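Local coordinates for heme-binding protein A (Haemophilus parasuis 29755, PDB 3TPA) that probably binds glutathione as an extracellular solute-binding protein of family 5, despite its name, in the manner of the Pasteurellaceae GbpA family, at residues A[440-445]-A[469-474]; A[451-456]-A[463-468]; A[269-274]-A[476-481]. The protein carries 1 engineered substitution. One frame throughout, in Å; residues are numbered along the deposited sequence.

Interaction 1: A[440-445]-A[469-474]; sequences WTDEKF and VEIFQQ
Asp442 OD2 has a partner in each segment: it accepts the backbone N-H of Phe445 at 2.8 Å (N-H...O 162°), and the methyl CG2 of Ile471 lies 3.6 Å from the same oxygen. The bond is an N-cap on the helix that starts at Glu443, reaching the carboxylate on its anti side and 16° out of its plane. With CG anti to the backbone N (chi1 174°), the carboxylate lies where OD2 can take that N-H.

The rest of the contact is apolar: Ile471 fills its middle, and Phe472 adds a second patch beside the two aromatic rings. Ile471 CG2 enters between the cap and the aromatic pair, 4.0 Å from Trp440 CH2 at the edge of the indole and 4.0 Å from Phe445 CB. CD1 runs outward to the methylene CG of Lys444 (3.7 Å); the lysine chain then bends off and carries its amino group clear of Ile471. Within 440-445 the indole points its edge at the face of the Phe445 ring, CZ3 3.7 Å above the plane and over the centre. Trp440 CH2 then reaches Phe472 CA at 3.8 Å, and Phe445 CE1 touches Phe472 CB, the two phenylalanine side chains running alongside each other in the same direction.

The contact packs the start of helix 443-453 on the C-terminal part of helix 458-475. Phe427 of helix 420-427 meets Phe445 and Phe472, and Phe472 continues onto Ile478 and Pro480 of strand 478-491.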
loop_
_atom_site.group_PDB
_atom_site.type_symbol
_atom_site.label_atom_id
_atom_site.label_comp_id
_atom_site.label_asym_id
_atom_site.label_seq_id
_atom_site.Cartn_x
_atom_site.Cartn_y
_atom_site.Cartn_z
ATOM N N TRP A 440 -16.258 -16.214 -4.436
ATOM C CA TRP A 440 -16.291 -16.598 -5.844
ATOM C C TRP A 440 -14.992 -17.281 -6.251
ATOM O O TRP A 440 -13.910 -16.914 -5.784
ATOM C CB TRP A 440 -16.520 -15.376 -6.730
ATOM C CG TRP A 440 -16.479 -15.674 -8.214
ATOM C CD1 TRP A 440 -17.465 -16.257 -8.970
ATOM C CD2 TRP A 440 -15.409 -15.377 -9.117
ATOM N NE1 TRP A 440 -17.052 -16.364 -10.288
ATOM C CE2 TRP A 440 -15.804 -15.815 -10.400
ATOM C CE3 TRP A 440 -14.155 -14.776 -8.968
ATOM C CZ2 TRP A 440 -14.989 -15.681 -11.514
ATOM C CZ3 TRP A 440 -13.336 -14.654 -10.088
ATOM C CH2 TRP A 440 -13.756 -15.117 -11.336
ATOM N N THR A 441 -15.111 -18.283 -7.118
ATOM C CA THR A 441 -13.950 -18.967 -7.684
ATOM C C THR A 441 -14.264 -19.400 -9.106
ATOM O O THR A 441 -15.423 -19.653 -9.441
ATOM C CB THR A 441 -13.554 -20.239 -6.876
ATOM O OG1 THR A 441 -14.433 -21.318 -7.213
ATOM C CG2 THR A 441 -13.607 -19.982 -5.376
ATOM N N ASP A 442 -13.231 -19.501 -9.929
ATOM C CA ASP A 442 -13.382 -19.993 -11.289
ATOM C C ASP A 442 -12.094 -20.699 -11.697
ATOM O O ASP A 442 -11.002 -20.168 -11.504
ATOM C CB ASP A 442 -13.704 -18.850 -12.251
ATOM C CG ASP A 442 -13.717 -19.305 -13.682
ATOM O OD1 ASP A 442 -14.744 -19.856 -14.117
ATOM O OD2 ASP A 442 -12.692 -19.134 -14.366
ATOM N N GLU A 443 -12.231 -21.908 -12.239
ATOM C CA GLU A 443 -11.083 -22.769 -12.477
ATOM C C GLU A 443 -10.086 -22.109 -13.402
ATOM O O GLU A 443 -8.903 -22.104 -13.115
ATOM C CB GLU A 443 -11.518 -24.115 -13.044
ATOM C CG GLU A 443 -10.356 -25.046 -13.364
ATOM C CD GLU A 443 -10.823 -26.451 -13.690
ATOM O OE1 GLU A 443 -12.045 -26.636 -13.890
ATOM O OE2 GLU A 443 -9.971 -27.369 -13.736
ATOM N N LYS A 444 -10.574 -21.537 -14.497
ATOM C CA LYS A 444 -9.709 -20.886 -15.473
ATOM C C LYS A 444 -9.068 -19.638 -14.906
ATOM O O LYS A 444 -7.879 -19.397 -15.103
ATOM C CB LYS A 444 -10.487 -20.520 -16.747
ATOM C CG LYS A 444 -9.623 -19.813 -17.793
ATOM C CD LYS A 444 -8.416 -20.662 -18.228
ATOM C CE LYS A 444 -7.720 -20.036 -19.440
ATOM N NZ LYS A 444 -6.554 -20.820 -19.949
ATOM N N PHE A 445 -9.877 -18.843 -14.212
ATOM C CA PHE A 445 -9.417 -17.618 -13.567
ATOM C C PHE A 445 -8.273 -17.960 -12.605
ATOM O O PHE A 445 -7.226 -17.315 -12.617
ATOM C CB PHE A 445 -10.590 -16.933 -12.837
ATOM C CG PHE A 445 -10.177 -15.773 -11.970
ATOM C CD1 PHE A 445 -10.204 -14.474 -12.464
ATOM C CD2 PHE A 445 -9.746 -15.983 -10.673
ATOM C CE1 PHE A 445 -9.803 -13.402 -11.686
ATOM C CE2 PHE A 445 -9.353 -14.924 -9.887
ATOM C CZ PHE A 445 -9.383 -13.628 -10.394
ATOM N N VAL A 469 -9.102 -10.678 -15.446
ATOM C CA VAL A 469 -10.051 -9.629 -15.069
ATOM C C VAL A 469 -11.333 -9.687 -15.924
ATOM O O VAL A 469 -12.415 -9.462 -15.426
ATOM C CB VAL A 469 -9.399 -8.227 -15.103
ATOM C CG1 VAL A 469 -10.458 -7.141 -15.035
ATOM C CG2 VAL A 469 -8.427 -8.096 -13.941
ATOM N N GLU A 470 -11.227 -10.038 -17.200
ATOM C CA GLU A 470 -12.422 -10.165 -18.040
ATOM C C GLU A 470 -13.347 -11.271 -17.518
ATOM O O GLU A 470 -14.572 -11.144 -17.547
ATOM C CB GLU A 470 -12.035 -10.420 -19.501
ATOM C CG GLU A 470 -11.422 -9.210 -20.205
ATOM C CD GLU A 470 -12.414 -8.459 -21.087
ATOM O OE1 GLU A 470 -13.629 -8.741 -21.017
ATOM O OE2 GLU A 470 -11.974 -7.580 -21.861
ATOM N N ILE A 471 -12.762 -12.358 -17.029
ATOM C CA ILE A 471 -13.561 -13.443 -16.455
ATOM C C ILE A 471 -14.235 -12.991 -15.158
ATOM O O ILE A 471 -15.449 -13.183 -14.954
ATOM C CB ILE A 471 -12.713 -14.706 -16.188
ATOM C CG1 ILE A 471 -12.283 -15.363 -17.506
ATOM C CG2 ILE A 471 -13.481 -15.698 -15.305
ATOM C CD1 ILE A 471 -11.218 -16.459 -17.336
ATOM N N PHE A 472 -13.448 -12.390 -14.278
ATOM C CA PHE A 472 -14.009 -11.774 -13.066
ATOM C C PHE A 472 -15.172 -10.818 -13.392
ATOM O O PHE A 472 -16.236 -10.885 -12.783
ATOM C CB PHE A 472 -12.933 -11.016 -12.281
ATOM C CG PHE A 472 -13.473 -9.837 -11.519
ATOM C CD1 PHE A 472 -14.160 -10.018 -10.321
ATOM C CD2 PHE A 472 -13.330 -8.543 -12.023
ATOM C CE1 PHE A 472 -14.670 -8.905 -9.619
ATOM C CE2 PHE A 472 -13.848 -7.447 -11.346
ATOM C CZ PHE A 472 -14.515 -7.627 -10.141
ATOM N N GLN A 473 -14.973 -9.928 -14.356
ATOM C CA GLN A 473 -16.010 -8.935 -14.685
ATOM C C GLN A 473 -17.303 -9.579 -15.190
ATOM O O GLN A 473 -18.386 -9.183 -14.788
ATOM C CB GLN A 473 -15.486 -7.901 -15.693
ATOM C CG GLN A 473 -16.426 -6.688 -15.920
ATOM C CD GLN A 473 -16.497 -5.722 -14.722
ATOM O OE1 GLN A 473 -16.134 -6.069 -13.603
ATOM N NE2 GLN A 473 -16.958 -4.503 -14.970
ATOM N N GLN A 474 -17.171 -10.591 -16.051
ATOM C CA GLN A 474 -18.307 -11.341 -16.583
ATOM C C GLN A 474 -19.184 -11.921 -15.473
ATOM O O GLN A 474 -20.392 -12.055 -15.625
ATOM C CB GLN A 474 -17.799 -12.477 -17.493
ATOM C CG GLN A 474 -17.284 -11.994 -18.847
ATOM C CD GLN A 474 -16.510 -13.053 -19.630
ATOM O OE1 GLN A 474 -15.984 -14.017 -19.067
ATOM N NE2 GLN A 474 -16.425 -12.859 -20.942
#

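Interaction 2: A[451-456]-A[463-468]; sequences SAAQIQ and KLYQQA. Engineered in segment 451-456: Ile455 (natural residue Thr). Unlike the reference sequence in segment 451-456: Ala453 (reference Val).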
loop_
_atom_site.group_PDB
_atom_site.type_symbol
_atom_site.label_atom_id
_atom_site.label_comp_id
_atom_site.label_asym_id
_atom_site.label_seq_id
_atom_site.Cartn_x
_atom_site.Cartn_y
_atom_site.Cartn_z
ATOM N N SER A 451 -0.383 -18.858 -13.177
ATOM C CA SER A 451 0.550 -18.665 -14.285
ATOM C C SER A 451 1.168 -17.285 -14.254
ATOM O O SER A 451 2.368 -17.137 -14.429
ATOM C CB SER A 451 -0.153 -18.885 -15.630
ATOM O OG SER A 451 -0.494 -20.257 -15.789
ATOM N N ALA A 452 0.339 -16.268 -14.040
ATOM C CA ALA A 452 0.803 -14.885 -14.069
ATOM C C ALA A 452 1.753 -14.569 -12.924
ATOM O O ALA A 452 2.704 -13.826 -13.102
ATOM C CB ALA A 452 -0.383 -13.917 -14.064
ATOM N N ALA A 453 1.484 -15.119 -11.749
ATOM C CA ALA A 453 2.376 -14.959 -10.592
ATOM C C ALA A 453 3.717 -15.657 -10.728
ATOM O O ALA A 453 4.640 -15.408 -9.944
ATOM C CB ALA A 453 1.686 -15.461 -9.340
ATOM N N GLN A 454 3.810 -16.572 -11.687
ATOM C CA GLN A 454 4.992 -17.422 -11.844
ATOM C C GLN A 454 5.718 -17.203 -13.166
ATOM O O GLN A 454 6.653 -17.925 -13.495
ATOM C CB GLN A 454 4.612 -18.908 -11.626
ATOM C CG GLN A 454 4.305 -19.109 -10.123
ATOM C CD GLN A 454 3.290 -20.195 -9.801
ATOM O OE1 GLN A 454 2.212 -19.913 -9.247
ATOM N NE2 GLN A 454 3.640 -21.434 -10.092
ATOM N N ILE A 455 5.273 -16.191 -13.905
ATOM C CA ILE A 455 5.896 -15.789 -15.163
ATOM C C ILE A 455 6.573 -14.445 -14.952
ATOM O O ILE A 455 5.998 -13.568 -14.326
ATOM C CB ILE A 455 4.856 -15.579 -16.269
ATOM C CG1 ILE A 455 3.964 -16.798 -16.407
ATOM C CG2 ILE A 455 5.531 -15.250 -17.580
ATOM C CD1 ILE A 455 4.698 -18.065 -16.353
ATOM N N GLN A 456 7.776 -14.285 -15.500
ATOM C CA GLN A 456 8.582 -13.082 -15.292
ATOM C C GLN A 456 8.223 -11.937 -16.232
ATOM O O GLN A 456 8.128 -10.782 -15.813
ATOM C CB GLN A 456 10.064 -13.401 -15.509
ATOM C CG GLN A 456 10.710 -14.114 -14.351
ATOM C CD GLN A 456 10.882 -13.201 -13.170
ATOM O OE1 GLN A 456 11.428 -12.102 -13.293
ATOM N NE2 GLN A 456 10.401 -13.636 -12.018
ATOM N N LYS A 463 -1.108 -9.434 -20.217
ATOM C CA LYS A 463 -2.153 -10.079 -20.999
ATOM C C LYS A 463 -2.877 -11.137 -20.173
ATOM O O LYS A 463 -4.092 -11.281 -20.252
ATOM C CB LYS A 463 -1.583 -10.697 -22.273
ATOM C CG LYS A 463 -1.044 -9.670 -23.265
ATOM C CD LYS A 463 -0.803 -10.308 -24.634
ATOM C CE LYS A 463 -0.024 -9.387 -25.566
ATOM N NZ LYS A 463 1.423 -9.324 -25.214
ATOM N N LEU A 464 -2.130 -11.877 -19.369
ATOM C CA LEU A 464 -2.750 -12.882 -18.517
ATOM C C LEU A 464 -3.709 -12.206 -17.531
ATOM O O LEU A 464 -4.834 -12.668 -17.338
ATOM C CB LEU A 464 -1.685 -13.711 -17.782
ATOM C CG LEU A 464 -0.861 -14.708 -18.616
ATOM C CD1 LEU A 464 0.276 -15.270 -17.782
ATOM C CD2 LEU A 464 -1.723 -15.851 -19.178
ATOM N N TYR A 465 -3.268 -11.102 -16.927
ATOM C CA TYR A 465 -4.122 -10.384 -15.983
ATOM C C TYR A 465 -5.349 -9.805 -16.662
ATOM O O TYR A 465 -6.452 -9.846 -16.109
ATOM C CB TYR A 465 -3.340 -9.325 -15.174
ATOM C CG TYR A 465 -2.424 -9.974 -14.162
ATOM C CD1 TYR A 465 -2.939 -10.836 -13.206
ATOM C CD2 TYR A 465 -1.051 -9.769 -14.188
ATOM C CE1 TYR A 465 -2.130 -11.455 -12.291
ATOM C CE2 TYR A 465 -0.219 -10.383 -13.258
ATOM C CZ TYR A 465 -0.771 -11.227 -12.316
ATOM O OH TYR A 465 0.025 -11.867 -11.396
ATOM N N GLN A 466 -5.178 -9.297 -17.877
ATOM C CA GLN A 466 -6.336 -8.754 -18.580
ATOM C C GLN A 466 -7.376 -9.842 -18.820
ATOM O O GLN A 466 -8.580 -9.595 -18.726
ATOM C CB GLN A 466 -5.934 -8.091 -19.891
ATOM C CG GLN A 466 -5.274 -6.732 -19.699
ATOM C CD GLN A 466 -5.097 -5.980 -21.003
ATOM O OE1 GLN A 466 -5.029 -6.584 -22.073
ATOM N NE2 GLN A 466 -5.033 -4.654 -20.921
ATOM N N GLN A 467 -6.892 -11.044 -19.136
ATOM C CA GLN A 467 -7.757 -12.176 -19.353
ATOM C C GLN A 467 -8.472 -12.584 -18.081
ATOM O O GLN A 467 -9.679 -12.853 -18.110
ATOM C CB GLN A 467 -6.973 -13.370 -19.897
ATOM C CG GLN A 467 -6.521 -13.204 -21.325
ATOM C CD GLN A 467 -5.868 -14.449 -21.881
ATOM O OE1 GLN A 467 -5.795 -15.481 -21.216
ATOM N NE2 GLN A 467 -5.404 -14.360 -23.117
ATOM N N ALA A 468 -7.734 -12.656 -16.975
ATOM C CA ALA A 468 -8.339 -12.976 -15.670
ATOM C C ALA A 468 -9.404 -11.961 -15.263
ATOM O O ALA A 468 -10.471 -12.326 -14.775
ATOM C CB ALA A 468 -7.267 -13.048 -14.585
#
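Ala452 CB is the bump and the side chains of Leu464 and Tyr465 form the hollow. The methyl sits over one face of the Tyr465 ring, 3.6 Å from its centroid and 27° off the normal, a CH-pi contact displaced toward the phenol end of the ring. Its nearest ring atom is Tyr465 CZ at 3.2 Å, and the hydroxyl oxygen OH follows at 3.4 Å, which makes this a tight fit. The other wall is aliphatic: Leu464 CB lies 3.9 Å from Ala452 CB.

Leucine answers with a bump of its own. Leu464 CD1 is laid against the backbone of the opposite helix, 3.8 Å from Ala452 CA, and also touches Ser451 CB at 4.2 Å; the engineered residue Ile455 lies nearby, its side-chain position doubtful. Tyr465 CG stands anti to its carbonyl carbon, beside the backbone N (chi1 -72°), which starts the side chain off along the flank of its own helix. The ring reaches over to the other helix, and its hydroxyl oxygen ends 3.6 Å from Ala453 N, a packing distance. The small alanine side chain lets the backbones approach closely, the CA atoms of Ala452 and Leu464 being 6.0 Å apart.

Segments 451-456 and 463-468 form the closed end of a helical hairpin, in which helix 443-453 turns back into helix 458-475. Arg461, in the first turn of the second helix, bonds to Ala452 O and more weakly to Tyr465 OH. Farther from the turn, Leu464 and Ala468 rest on Leu448 of helix 443-453; helix 420-427 flanks the tyrosine with Asp420 and Leu423, and Thr151 of a loop pairs with the backbone of Ala453.

Interaction 3: A[269-274]-A[476-481]; sequences LNLAYI and SPIIPF
Ile274 and Ile479 form an antiparallel hydrogen-bonded pair that supplies two of the three backbone bonds between the segments: Ile479 N gives to Ile274 O at 2.9 Å, while Ile274 N gives to Ile479 O from above the carbonyl plane, 37° out of it. In the third, Phe481 N reaches Ala272 O at 3.1 Å, in the carbonyl plane. Tyr273 and Pro480 make the intervening non-hydrogen-bonded pair, CA to CA 4.2 Å. These strands, 261-276 and 478-491, are neighbours inside a six-stranded mixed sheet of the solute-binding fold; the first continues the sheet by backbone bonds to Trp412 and Tyr410.

Over one face of the Tyr273 ring lies Ile478 CD1, a CH-pi contact 3.8 Å from the ring centroid. Phe481 CG sits in the crowded position between the backbone N and the carbonyl carbon (chi1 63°), and the ring folds back over strand 270-274: Ala272 O stands 3.5 Å above the ring plane, over its centre. Ala272 CB touches CE1 of the same ring at 3.6 Å, and Ile274 CD1 meets CE2.

Among aliphatic groups, Leu271 CD1 packs on Pro480 CB at 3.7 Å, and Leu271 and Ile478 meet tip to tip. Helix 298-306 touches Phe481 through Lys298, Ile301 and Tyr306.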
loop_
_atom_site.group_PDB
_atom_site.type_symbol
_atom_site.label_atom_id
_atom_site.label_comp_id
_atom_site.label_asym_id
_atom_site.label_seq_id
_atom_site.Cartn_x
_atom_site.Cartn_y
_atom_site.Cartn_z
ATOM N N LEU A 269 -3.631 3.038 -4.529
ATOM C CA LEU A 269 -3.631 1.639 -4.964
ATOM C C LEU A 269 -4.588 0.861 -4.078
ATOM O O LEU A 269 -4.176 0.034 -3.267
ATOM C CB LEU A 269 -2.220 1.059 -4.876
ATOM C CG LEU A 269 -1.161 1.899 -5.593
ATOM C CD1 LEU A 269 0.249 1.360 -5.333
ATOM C CD2 LEU A 269 -1.431 2.007 -7.090
ATOM N N ASN A 270 -5.876 1.151 -4.231
ATOM C CA ASN A 270 -6.912 0.590 -3.372
ATOM C C ASN A 270 -8.205 0.458 -4.165
ATOM O O ASN A 270 -8.270 0.879 -5.317
ATOM C CB ASN A 270 -7.109 1.434 -2.079
ATOM C CG ASN A 270 -7.588 2.860 -2.342
ATOM O OD1 ASN A 270 -8.241 3.139 -3.330
ATOM N ND2 ASN A 270 -7.272 3.764 -1.427
ATOM N N LEU A 271 -9.210 -0.161 -3.566
ATOM C CA LEU A 271 -10.511 -0.342 -4.212
ATOM C C LEU A 271 -11.583 -0.386 -3.151
ATOM O O LEU A 271 -11.466 -1.123 -2.168
ATOM C CB LEU A 271 -10.560 -1.661 -4.995
ATOM C CG LEU A 271 -11.914 -2.019 -5.653
ATOM C CD1 LEU A 271 -12.274 -0.997 -6.727
ATOM C CD2 LEU A 271 -11.915 -3.464 -6.255
ATOM N N ALA A 272 -12.622 0.418 -3.338
ATOM C CA ALA A 272 -13.791 0.353 -2.481
ATOM C C ALA A 272 -14.828 -0.328 -3.329
ATOM O O ALA A 272 -15.001 0.026 -4.488
ATOM C CB ALA A 272 -14.259 1.753 -2.105
ATOM N N TYR A 273 -15.517 -1.315 -2.772
ATOM C CA TYR A 273 -16.445 -2.107 -3.577
ATOM C C TYR A 273 -17.612 -2.569 -2.736
ATOM O O TYR A 273 -17.568 -2.501 -1.522
ATOM C CB TYR A 273 -15.739 -3.323 -4.183
ATOM C CG TYR A 273 -15.161 -4.282 -3.169
ATOM C CD1 TYR A 273 -15.909 -5.349 -2.681
ATOM C CD2 TYR A 273 -13.860 -4.124 -2.698
ATOM C CE1 TYR A 273 -15.378 -6.239 -1.761
ATOM C CE2 TYR A 273 -13.317 -5.018 -1.788
ATOM C CZ TYR A 273 -14.079 -6.066 -1.320
ATOM O OH TYR A 273 -13.549 -6.933 -0.398
ATOM N N ILE A 274 -18.651 -3.067 -3.394
ATOM C CA ILE A 274 -19.721 -3.752 -2.695
ATOM C C ILE A 274 -19.429 -5.245 -2.835
ATOM O O ILE A 274 -19.375 -5.767 -3.941
ATOM C CB ILE A 274 -21.096 -3.425 -3.301
ATOM C CG1 ILE A 274 -21.394 -1.922 -3.252
ATOM C CG2 ILE A 274 -22.205 -4.233 -2.619
ATOM C CD1 ILE A 274 -21.459 -1.323 -1.815
ATOM N N SER A 476 -19.112 -10.771 -12.143
ATOM C CA SER A 476 -19.507 -9.718 -11.193
ATOM C C SER A 476 -19.653 -10.162 -9.722
ATOM O O SER A 476 -20.677 -9.883 -9.095
ATOM C CB SER A 476 -20.810 -9.045 -11.658
ATOM O OG SER A 476 -21.084 -7.863 -10.905
ATOM N N PRO A 477 -18.629 -10.834 -9.156
ATOM C CA PRO A 477 -18.779 -11.274 -7.753
ATOM C C PRO A 477 -18.725 -10.142 -6.712
ATOM O O PRO A 477 -19.249 -10.278 -5.595
ATOM C CB PRO A 477 -17.597 -12.234 -7.558
ATOM C CG PRO A 477 -16.603 -11.841 -8.567
ATOM C CD PRO A 477 -17.382 -11.342 -9.761
ATOM N N ILE A 478 -18.040 -9.059 -7.057
ATOM C CA ILE A 478 -18.103 -7.825 -6.287
ATOM C C ILE A 478 -18.363 -6.726 -7.293
ATOM O O ILE A 478 -18.168 -6.919 -8.492
ATOM C CB ILE A 478 -16.804 -7.498 -5.513
ATOM C CG1 ILE A 478 -15.642 -7.175 -6.462
ATOM C CG2 ILE A 478 -16.417 -8.646 -4.527
ATOM C CD1 ILE A 478 -14.377 -6.739 -5.712
ATOM N N ILE A 479 -18.820 -5.581 -6.806
ATOM C CA ILE A 479 -19.079 -4.430 -7.655
ATOM C C ILE A 479 -18.077 -3.346 -7.288
ATOM O O ILE A 479 -18.270 -2.629 -6.312
ATOM C CB ILE A 479 -20.508 -3.909 -7.419
ATOM C CG1 ILE A 479 -21.541 -5.005 -7.710
ATOM C CG2 ILE A 479 -20.791 -2.669 -8.264
ATOM C CD1 ILE A 479 -22.909 -4.755 -7.111
ATOM N N PRO A 480 -16.989 -3.226 -8.061
ATOM C CA PRO A 480 -16.045 -2.132 -7.808
ATOM C C PRO A 480 -16.730 -0.798 -8.034
ATOM O O PRO A 480 -17.487 -0.680 -8.992
ATOM C CB PRO A 480 -14.978 -2.344 -8.890
ATOM C CG PRO A 480 -15.053 -3.851 -9.192
ATOM C CD PRO A 480 -16.542 -4.083 -9.176
ATOM N N PHE A 481 -16.491 0.186 -7.173
ATOM C CA PHE A 481 -17.001 1.528 -7.453
ATOM C C PHE A 481 -16.018 2.706 -7.322
ATOM O O PHE A 481 -16.229 3.739 -7.946
ATOM C CB PHE A 481 -18.306 1.809 -6.682
ATOM C CG PHE A 481 -18.156 1.804 -5.174
ATOM C CD1 PHE A 481 -17.663 2.920 -4.506
ATOM C CD2 PHE A 481 -18.550 0.690 -4.424
ATOM C CE1 PHE A 481 -17.533 2.929 -3.117
ATOM C CE2 PHE A 481 -18.433 0.685 -3.027
ATOM C CZ PHE A 481 -17.913 1.813 -2.374
#

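Overall arrangement
From the N terminus, strand 261-276 comes first; its partner in interaction 3 is reached 202 residues later, so that contact closes by far the longest loop. Interaction 1 is nested within that loop and interaction 2 within interaction 1, with no crossing. The inner two use the same helices, 443-453 and 458-475, at opposite ends of one hairpin: interaction 2 beside the turn, interaction 1 at the open end, their centres 13 Å apart. Helix 458-475 runs through the short link Ser476-Pro477 into strand 478-491; Trp440 and Phe472 of interaction 1 pack on Pro477 in that link, joining the hairpin to the mixed sheet. Interactions 2 and 3 do not touch, their nearest atoms being about 9 Å apart.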